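Local coordinates for protein inactive Zymogen C11 Protease (Parabacteroides distasonis, PDB 6MZO) that probably cleaves peptide bonds as a clostripain-like cysteine protease of the C11 family, captured here as an inactive zymogen, at residues L340-L343 with N344-Y347; L350-Y353 with K354-Q358. One frame throughout, in Å; residues are numbered along the deposited sequence.

Contact 1: L340-L343 with N344-Y347; sequences LPKL and NEWY
The indole of Trp346 has the carbonyl oxygen of Leu343 at its edge, in the ring plane, 3.9 Å from CE3. The same aromatic carbon also meets Leu343 CD1 at 3.9 Å, but there the methyl approaches the ring obliquely. The two side chains lie alongside each other and point the same way; each has CG anti to the backbone N (chi1 -163° in Leu343, 173° in Trp346). Tyr128 of helix 125-128 and Pro122 pack against both, so that leucine and indole present one apolar flank of the helix to the 120-128 region.

The second flat group, the carboxamide of Asn344, folds back toward the start of the helix, its CG 3.2 Å from Leu340 O. That oxygen is taken by the backbone N of Asn344 instead, at 2.9 Å. The amide spends its polar atoms on other partners: OD1 is hydrogen-bonded to Tyr334 OH and ND2 to the carbonyl of Gln337, which fixes its rotation and ties the first turn to the segment leading into it. On the solvent side, Glu345 CG lies between its own backbone N and carbonyl carbon, and it rests 3.2 Å from Lys342 O. The lysine and glutamate carry opposite charges, yet NZ of Lys342 and OE2 of Glu345 stay 6.6 Å apart, too far for a salt bridge.

Regular bonds complete the turn, with Trp346 N giving to Lys342 O at 2.9 Å and Tyr347 N to Leu343 O at the same length. Leu340 as N-cap, Pro341 in the first turn and the run of i to i+4 bonds behind them are characteristic of the start of a short amphipathic alpha-helix, here packed by its apolar side on helix 125-128 and strand 332-334 of the clostripain-family fold.

Contact 2: L350-Y353 with K354-Q358; sequences LEWY and KDVYQ
Tyr353 O is gripped by two backbone donors, Tyr357 N at 2.9 Å and Gln358 N at 3.1 Å, with a weak third bond from Val356 N. Reaching Gln358, five residues on, goes with the wider pi-type turn at 354-357, late in the last helix of the modelled chain.

Val356 also bonds through its N to Trp352 O, and its CG2 sits over the centre of the six-membered ring of Trp352, 3.6 Å from the centroid and only 6° off the normal: a CH-pi contact. The valine puts CG2 there by holding its other methyl, CG1, anti to the backbone N (chi1 169°). Cys242 of helix 235-246 packs on both residues, and Tyr172 meets the indole edge-to-face.

The rings of Tyr353 and Tyr357 are inclined by 25° and strongly offset, with centroids 4.8 Å apart. Tyr357 CB makes a CH-pi contact over the Tyr353 face, 3.8 Å from the ring centroid, while Tyr353 CD1 lies over the Tyr357 ring. An alanine in place of Tyr353 would remove this ring, and is likely to uncover the side of Tyr357 CB and ring that it lies against.

At the first turn, Glu351 and Asp355 bring two carboxylates together, their planes steeply turned against each other and OE2 4.0 Å from OD2. Arg175 forms a salt bridge with Glu351 and Tyr172 OH bonds Asp355, which probably eases the repulsion. One water joins the pair, donating to Glu351 OE2 at 2.8 Å and to Asp355 OD2 at 2.6 Å.

Overall arrangement
Contacts 1 and 2 are successive short helices near the modelled C-terminus, 341-347 and 351-357, joined by a brief connection, with centres about 14 Å apart. Tyr347, the last residue of contact 1, reaches into contact 2: its OH lies 3.4 Å from Trp352 CD1, and its CE2 is 4.1 Å from Tyr357 CE1. That hydroxyl is hydrogen-bonded to Glu169, whose helix 168-173 also supports Leu350 and Trp352, so this helix bears on both contacts. The carbonyl oxygen Tyr347 O also packs 3.5 Å from Tyr353 CB. In contact 1, Asn344 O is hydrogen-bonded to glycerol, probably from the crystallisation liquor. Tyr353 OH in contact 2 likewise has a glycerol hydroxyl as partner.

Contact 1: L340-L343 with N344-Y347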
# COMPACT_ATOMS: atom_id res chain seq x y z
N LEU A 340 -7.76 -24.10 -0.02
CA LEU A 340 -7.60 -23.05 -1.02
C LEU A 340 -6.63 -23.39 -2.15
O LEU A 340 -5.68 -22.63 -2.39
CB LEU A 340 -7.14 -21.76 -0.33
CG LEU A 340 -8.04 -21.35 0.85
CD1 LEU A 340 -7.63 -20.08 1.45
CD2 LEU A 340 -9.43 -21.20 0.28
N PRO A 341 -6.86 -24.49 -2.88
CA PRO A 341 -5.78 -24.89 -3.79
C PRO A 341 -5.52 -23.93 -4.95
O PRO A 341 -4.35 -23.83 -5.30
CB PRO A 341 -6.24 -26.26 -4.32
CG PRO A 341 -7.74 -26.23 -4.14
CD PRO A 341 -8.00 -25.40 -2.91
N LYS A 342 -6.53 -23.26 -5.49
CA LYS A 342 -6.30 -22.33 -6.59
C LYS A 342 -5.50 -21.13 -6.06
O LYS A 342 -4.60 -20.63 -6.75
CB LYS A 342 -7.61 -21.90 -7.26
CG LYS A 342 -7.90 -22.71 -8.52
CD LYS A 342 -9.26 -22.44 -9.14
CE LYS A 342 -9.28 -23.02 -10.54
NZ LYS A 342 -10.64 -23.07 -11.13
N LEU A 343 -5.75 -20.69 -4.83
CA LEU A 343 -5.04 -19.54 -4.32
C LEU A 343 -3.60 -19.95 -4.02
O LEU A 343 -2.65 -19.20 -4.29
CB LEU A 343 -5.72 -19.02 -3.08
CG LEU A 343 -5.38 -17.62 -2.62
CD1 LEU A 343 -5.55 -16.63 -3.80
CD2 LEU A 343 -6.36 -17.31 -1.51
N ASN A 344 -3.44 -21.17 -3.48
CA ASN A 344 -2.09 -21.68 -3.25
C ASN A 344 -1.28 -21.73 -4.56
O ASN A 344 -0.09 -21.43 -4.54
CB ASN A 344 -2.12 -23.11 -2.69
CG ASN A 344 -2.74 -23.21 -1.29
OD1 ASN A 344 -2.84 -22.23 -0.52
ND2 ASN A 344 -3.19 -24.42 -0.98
N GLU A 345 -1.91 -22.15 -5.66
CA GLU A 345 -1.20 -22.27 -6.92
C GLU A 345 -0.90 -20.84 -7.51
O GLU A 345 0.21 -20.59 -7.99
CB GLU A 345 -1.98 -23.15 -7.90
CG GLU A 345 -2.98 -22.45 -8.77
CD GLU A 345 -3.76 -23.41 -9.67
OE1 GLU A 345 -4.07 -24.56 -9.25
OE2 GLU A 345 -4.03 -23.00 -10.83
N TRP A 346 -1.84 -19.91 -7.40
CA TRP A 346 -1.60 -18.52 -7.77
C TRP A 346 -0.40 -17.93 -7.02
O TRP A 346 0.43 -17.24 -7.60
CB TRP A 346 -2.86 -17.68 -7.47
CG TRP A 346 -2.68 -16.24 -7.64
CD1 TRP A 346 -2.78 -15.53 -8.81
CD2 TRP A 346 -2.38 -15.31 -6.63
NE1 TRP A 346 -2.53 -14.21 -8.57
CE2 TRP A 346 -2.29 -14.04 -7.24
CE3 TRP A 346 -2.16 -15.42 -5.24
CZ2 TRP A 346 -2.00 -12.88 -6.51
CZ3 TRP A 346 -1.86 -14.24 -4.52
CH2 TRP A 346 -1.78 -13.01 -5.18
N TYR A 347 -0.32 -18.23 -5.74
CA TYR A 347 0.72 -17.70 -4.91
C TYR A 347 2.10 -18.06 -5.41
O TYR A 347 3.04 -17.32 -5.15
CB TYR A 347 0.55 -18.23 -3.50
CG TYR A 347 1.31 -17.48 -2.44
CD1 TYR A 347 1.02 -16.13 -2.11
CD2 TYR A 347 2.30 -18.15 -1.76
CE1 TYR A 347 1.71 -15.50 -1.05
CE2 TYR A 347 3.01 -17.54 -0.73
CZ TYR A 347 2.71 -16.21 -0.40
OH TYR A 347 3.42 -15.67 0.62

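Contact 2: L350-Y353 with K354-Q358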
# COMPACT_ATOMS: atom_id res chain seq x y z
N LEU A 350 4.43 -15.55 -7.15
CA LEU A 350 5.00 -14.33 -6.51
C LEU A 350 6.50 -14.44 -6.21
O LEU A 350 6.99 -15.50 -5.82
CB LEU A 350 4.28 -14.05 -5.20
CG LEU A 350 2.83 -13.64 -5.38
CD1 LEU A 350 2.24 -13.43 -4.02
CD2 LEU A 350 2.77 -12.36 -6.17
N GLU A 351 7.23 -13.33 -6.34
CA GLU A 351 8.63 -13.34 -6.05
C GLU A 351 8.96 -13.79 -4.62
O GLU A 351 9.93 -14.53 -4.41
CB GLU A 351 9.20 -11.93 -6.27
CG GLU A 351 10.70 -11.85 -6.26
CD GLU A 351 11.20 -10.42 -6.55
OE1 GLU A 351 10.36 -9.52 -6.74
OE2 GLU A 351 12.44 -10.22 -6.65
N TRP A 352 8.17 -13.33 -3.66
CA TRP A 352 8.36 -13.77 -2.27
C TRP A 352 8.31 -15.31 -2.16
O TRP A 352 9.17 -15.92 -1.53
CB TRP A 352 7.31 -13.12 -1.35
CG TRP A 352 7.39 -13.60 0.08
CD1 TRP A 352 6.65 -14.60 0.62
CD2 TRP A 352 8.24 -13.09 1.12
NE1 TRP A 352 7.00 -14.77 1.99
CE2 TRP A 352 7.96 -13.83 2.31
CE3 TRP A 352 9.21 -12.09 1.16
CZ2 TRP A 352 8.64 -13.62 3.52
CZ3 TRP A 352 9.86 -11.83 2.37
CH2 TRP A 352 9.59 -12.61 3.52
N TYR A 353 7.31 -15.95 -2.72
CA TYR A 353 7.26 -17.40 -2.69
C TYR A 353 8.50 -18.07 -3.29
O TYR A 353 9.05 -19.01 -2.72
CB TYR A 353 6.01 -17.89 -3.41
CG TYR A 353 5.95 -19.41 -3.43
CD1 TYR A 353 5.47 -20.11 -2.31
CD2 TYR A 353 6.41 -20.12 -4.50
CE1 TYR A 353 5.43 -21.49 -2.32
CE2 TYR A 353 6.37 -21.54 -4.50
CZ TYR A 353 5.88 -22.19 -3.40
OH TYR A 353 5.86 -23.60 -3.44
N LYS A 354 8.90 -17.63 -4.49
CA LYS A 354 10.03 -18.21 -5.14
C LYS A 354 11.32 -18.09 -4.32
O LYS A 354 12.10 -19.06 -4.23
CB LYS A 354 10.22 -17.55 -6.51
CG LYS A 354 9.01 -17.77 -7.43
CD LYS A 354 9.22 -17.02 -8.76
CE LYS A 354 7.97 -17.06 -9.66
NZ LYS A 354 8.22 -16.16 -10.86
N ASP A 355 11.50 -16.94 -3.70
CA ASP A 355 12.76 -16.68 -2.98
C ASP A 355 12.76 -17.19 -1.54
O ASP A 355 13.84 -17.47 -0.98
CB ASP A 355 13.12 -15.21 -3.01
CG ASP A 355 13.42 -14.72 -4.41
OD1 ASP A 355 13.55 -15.57 -5.32
OD2 ASP A 355 13.53 -13.52 -4.61
N VAL A 356 11.59 -17.39 -0.98
CA VAL A 356 11.48 -17.76 0.42
C VAL A 356 11.06 -19.23 0.63
O VAL A 356 11.65 -19.93 1.46
CB VAL A 356 10.49 -16.80 1.13
CG1 VAL A 356 10.13 -17.30 2.52
CG2 VAL A 356 11.15 -15.42 1.23
N TYR A 357 10.09 -19.70 -0.15
CA TYR A 357 9.67 -21.13 -0.07
C TYR A 357 10.52 -22.01 -0.97
O TYR A 357 10.86 -23.14 -0.58
CB TYR A 357 8.22 -21.30 -0.46
CG TYR A 357 7.19 -20.84 0.54
CD1 TYR A 357 6.96 -19.49 0.75
CD2 TYR A 357 6.41 -21.74 1.23
CE1 TYR A 357 5.97 -19.03 1.61
CE2 TYR A 357 5.45 -21.31 2.09
CZ TYR A 357 5.22 -19.96 2.27
OH TYR A 357 4.21 -19.57 3.14
N GLN A 358 10.88 -21.41 -2.11
CA GLN A 358 11.55 -22.02 -3.29
C GLN A 358 10.77 -23.15 -3.83
O GLN A 358 9.78 -22.90 -4.51
CB GLN A 358 12.98 -22.38 -2.96
CG GLN A 358 13.65 -21.14 -2.45
CD GLN A 358 15.07 -21.32 -2.06
OE1 GLN A 358 15.38 -22.05 -1.13
NE2 GLN A 358 15.95 -20.63 -2.76
O HOH W 1 14.13 -12.41 -6.86